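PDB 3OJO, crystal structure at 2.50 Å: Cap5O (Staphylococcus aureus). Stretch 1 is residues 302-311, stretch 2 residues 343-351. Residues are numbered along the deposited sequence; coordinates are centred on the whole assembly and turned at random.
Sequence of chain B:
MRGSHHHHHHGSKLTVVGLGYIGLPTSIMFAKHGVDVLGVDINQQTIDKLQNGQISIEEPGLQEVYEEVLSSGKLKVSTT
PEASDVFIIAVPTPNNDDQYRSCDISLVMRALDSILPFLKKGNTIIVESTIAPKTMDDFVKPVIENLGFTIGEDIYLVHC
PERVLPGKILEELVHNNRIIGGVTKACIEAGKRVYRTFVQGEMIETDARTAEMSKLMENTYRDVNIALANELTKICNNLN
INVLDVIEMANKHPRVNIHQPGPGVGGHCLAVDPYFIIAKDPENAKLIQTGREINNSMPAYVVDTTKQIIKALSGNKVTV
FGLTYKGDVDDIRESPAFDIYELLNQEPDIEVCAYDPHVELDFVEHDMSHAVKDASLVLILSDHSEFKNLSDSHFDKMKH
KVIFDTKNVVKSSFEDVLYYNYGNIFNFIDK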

# COMPACT_ATOMS: atom_id res chain seq x y z
N VAL B 302 -21.25 1.37 7.12
CA VAL B 302 -22.05 2.46 6.54
C VAL B 302 -23.51 2.32 7.04
O VAL B 302 -24.09 3.32 7.48
CB VAL B 302 -21.94 2.47 4.98
CG1 VAL B 302 -22.97 3.39 4.33
CG2 VAL B 302 -20.53 2.86 4.55
N VAL B 303 -24.06 1.09 7.02
CA VAL B 303 -25.41 0.78 7.50
C VAL B 303 -25.55 1.14 9.00
O VAL B 303 -26.50 1.83 9.37
CB VAL B 303 -25.82 -0.69 7.15
CG1 VAL B 303 -27.11 -1.10 7.85
CG2 VAL B 303 -25.95 -0.89 5.63
N ASP B 304 -24.58 0.73 9.84
CA ASP B 304 -24.56 1.03 11.28
C ASP B 304 -24.51 2.54 11.53
O ASP B 304 -25.18 3.04 12.43
CB ASP B 304 -23.40 0.29 11.98
CG ASP B 304 -23.01 0.88 13.33
OD1 ASP B 304 -23.80 0.74 14.30
OD2 ASP B 304 -21.93 1.53 13.41
N THR B 305 -23.73 3.27 10.71
CA THR B 305 -23.61 4.73 10.81
C THR B 305 -24.95 5.39 10.41
O THR B 305 -25.38 6.34 11.07
CB THR B 305 -22.41 5.22 10.01
OG1 THR B 305 -21.24 4.51 10.42
CG2 THR B 305 -22.18 6.71 10.16
N THR B 306 -25.59 4.85 9.36
CA THR B 306 -26.88 5.31 8.84
C THR B 306 -27.95 5.14 9.91
O THR B 306 -28.65 6.11 10.23
CB THR B 306 -27.18 4.61 7.48
OG1 THR B 306 -26.20 5.02 6.53
CG2 THR B 306 -28.58 4.91 6.94
N LYS B 307 -28.06 3.93 10.51
CA LYS B 307 -28.99 3.58 11.59
C LYS B 307 -28.92 4.59 12.75
O LYS B 307 -29.96 4.99 13.27
CB LYS B 307 -28.74 2.15 12.10
CG LYS B 307 -29.22 1.06 11.14
CD LYS B 307 -29.51 -0.26 11.84
CE LYS B 307 -28.33 -1.19 11.93
NZ LYS B 307 -28.67 -2.42 12.69
N GLN B 308 -27.70 5.05 13.10
CA GLN B 308 -27.44 6.03 14.15
C GLN B 308 -27.90 7.44 13.76
O GLN B 308 -28.35 8.17 14.63
CB GLN B 308 -25.96 6.04 14.53
CG GLN B 308 -25.55 4.85 15.40
CD GLN B 308 -24.05 4.76 15.57
OE1 GLN B 308 -23.42 3.77 15.18
NE2 GLN B 308 -23.45 5.78 16.15
N ILE B 309 -27.76 7.83 12.48
CA ILE B 309 -28.18 9.15 11.98
C ILE B 309 -29.71 9.24 12.04
O ILE B 309 -30.26 10.22 12.54
CB ILE B 309 -27.63 9.44 10.54
CG1 ILE B 309 -26.08 9.52 10.52
CG2 ILE B 309 -28.26 10.72 9.95
CD1 ILE B 309 -25.42 9.25 9.12
N ILE B 310 -30.37 8.18 11.55
CA ILE B 310 -31.81 8.02 11.48
C ILE B 310 -32.47 7.88 12.87
O ILE B 310 -33.66 8.15 13.00
CB ILE B 310 -32.15 6.90 10.44
CG1 ILE B 310 -32.99 7.44 9.27
CG2 ILE B 310 -32.71 5.60 11.03
CD1 ILE B 310 -32.24 8.40 8.35
N LYS B 311 -31.68 7.49 13.89
CA LYS B 311 -32.12 7.37 15.29
C LYS B 311 -32.24 8.78 15.88
O LYS B 311 -33.27 9.11 16.47
CB LYS B 311 -31.11 6.52 16.09
CG LYS B 311 -31.40 6.45 17.59
CD LYS B 311 -30.13 6.21 18.44
CE LYS B 311 -29.01 7.25 18.33
NZ LYS B 311 -29.48 8.64 18.59
N LEU B 343 -29.16 -4.03 2.13
CA LEU B 343 -29.07 -4.19 3.59
C LEU B 343 -30.01 -3.22 4.25
O LEU B 343 -30.68 -3.58 5.22
CB LEU B 343 -27.63 -3.92 4.11
CG LEU B 343 -26.60 -5.05 3.98
CD1 LEU B 343 -25.20 -4.52 4.23
CD2 LEU B 343 -26.93 -6.22 4.89
N LEU B 344 -30.05 -1.99 3.74
CA LEU B 344 -30.93 -0.96 4.24
C LEU B 344 -32.40 -1.34 3.95
O LEU B 344 -33.27 -1.13 4.81
CB LEU B 344 -30.58 0.41 3.63
CG LEU B 344 -29.37 1.16 4.16
CD1 LEU B 344 -29.31 2.53 3.57
CD2 LEU B 344 -29.37 1.26 5.69
N ASN B 345 -32.67 -1.91 2.75
CA ASN B 345 -34.00 -2.36 2.34
C ASN B 345 -34.47 -3.49 3.26
O ASN B 345 -35.60 -3.43 3.74
CB ASN B 345 -34.00 -2.82 0.88
CG ASN B 345 -35.39 -2.92 0.28
OD1 ASN B 345 -36.17 -3.82 0.60
ND2 ASN B 345 -35.72 -1.99 -0.59
N GLN B 346 -33.59 -4.47 3.54
CA GLN B 346 -33.85 -5.60 4.44
C GLN B 346 -34.16 -5.09 5.86
O GLN B 346 -35.11 -5.56 6.48
CB GLN B 346 -32.65 -6.55 4.45
CG GLN B 346 -32.81 -7.68 5.46
CD GLN B 346 -32.31 -9.01 4.97
OE1 GLN B 346 -31.16 -9.14 4.54
NE2 GLN B 346 -33.16 -10.01 5.08
N GLU B 347 -33.39 -4.07 6.31
CA GLU B 347 -33.50 -3.46 7.63
C GLU B 347 -34.86 -2.83 7.92
O GLU B 347 -35.27 -1.89 7.23
CB GLU B 347 -32.36 -2.45 7.86
CG GLU B 347 -32.00 -2.24 9.32
CD GLU B 347 -31.25 -3.38 9.98
OE1 GLU B 347 -31.84 -4.05 10.86
OE2 GLU B 347 -30.07 -3.60 9.63
N PRO B 348 -35.57 -3.30 8.98
CA PRO B 348 -36.82 -2.62 9.37
C PRO B 348 -36.46 -1.32 10.10
O PRO B 348 -35.30 -1.15 10.50
CB PRO B 348 -37.51 -3.64 10.28
CG PRO B 348 -36.41 -4.51 10.81
CD PRO B 348 -35.20 -4.37 9.93
N ASP B 349 -37.43 -0.41 10.25
CA ASP B 349 -37.22 0.91 10.88
C ASP B 349 -36.46 1.87 9.93
O ASP B 349 -36.08 2.97 10.34
CB ASP B 349 -36.55 0.84 12.29
CG ASP B 349 -36.97 -0.32 13.20
OD1 ASP B 349 -38.18 -0.39 13.56
OD2 ASP B 349 -36.09 -1.13 13.58
N ILE B 350 -36.22 1.44 8.67
CA ILE B 350 -35.56 2.21 7.61
C ILE B 350 -36.31 1.99 6.29
O ILE B 350 -36.45 0.84 5.85
CB ILE B 350 -34.03 1.94 7.45
CG1 ILE B 350 -33.24 2.32 8.72
CG2 ILE B 350 -33.47 2.70 6.26
CD1 ILE B 350 -31.99 1.56 8.91
N GLU B 351 -36.78 3.09 5.69
CA GLU B 351 -37.46 3.13 4.40
C GLU B 351 -36.43 3.64 3.37
O GLU B 351 -36.01 4.79 3.42
CB GLU B 351 -38.70 4.04 4.47
CG GLU B 351 -39.80 3.65 3.51
CD GLU B 351 -39.90 4.51 2.27
OE1 GLU B 351 -40.14 5.73 2.40
OE2 GLU B 351 -39.78 3.95 1.15

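Packing of a helix against the end of a second helix and the loop that follows it in Cap5O. Residues 302-311 are an interior segment of one helix; residues 343-346 close another, and Glu347, with psi at 120°, is the first residue to leave helical geometry. The chain then runs through Pro348 and Asp349, the latter at positive phi (74°), and reaches Ile350 in an extended conformation. The backbones stay well apart, with CA atoms 6.6 Å apart at Val303 and Leu344 and 7.8 Å apart at Lys307 and Ile350, so side chains do nearly all the bridging. No hydrogen bond crosses the contact; it is held by apolar packing and one salt bridge, and buries 372 Å² over both sides.

The contacting residues of the first helix, Val303, Thr306, Lys307 and Ile310, follow the three- and four-residue spacing of a single helical face. Val303 points toward the second stretch and, of all the residues here, has the most surface covered. Its t rotamer (chi1 170°) sends both methyls into the contact: CG2 lies 3.8 Å from CB of Leu343, and CG1 lies 3.9 Å from CD2 of Leu344. Leu344 leaves its backbone sideways, but its m,t conformation brings the end of the side chain nearer, so that CD2 also sits 3.9 Å from CG2 of Thr306. That one leucine methyl thus touches successive contact positions on the helix.

Thr306 divides its chemistry. In the m rotamer (chi1 -64°), OG1 turns back along its own helix and donates to O of Val302 at 2.9 Å, the same carbonyl that accepts from N of Thr306, also at 2.9 Å. The hydroxyl is thereby satisfied within the helix, while the methyl CG2 faces Leu344.

Lys307 starts sideways and bends inward, its chi angles running m, t, m, t. The aliphatic part packs first, CG lying 3.6 Å from CD1 of Ile350; the chain then carries NZ to 3.6 Å from OE2 of Glu347, a salt bridge. The separation is long for such a pair, and the attraction is one of charge without a hydrogen bond. Glu347 contributes from its side by a t,p bend (chi1 -154°, chi2 73°), which leaves OE2 near the lysine and also 4.3 Å from CG1 of Val303. Its own N still donates to O of Leu343 at 3.0 Å, so the residue remains tied to the helix it is leaving.

Ile350 points toward the first helix in an m,t conformation that extends CD1 to Lys307, while its CG1 lies 4.0 Å from CG2 of Ile310. Ile310 is buried, and its chi1 of -118° falls between the standard wells. Its CG2 also approaches the carbonyl O of Asp349 at 4.3 Å, a contact with backbone rather than with the aspartate carboxylate.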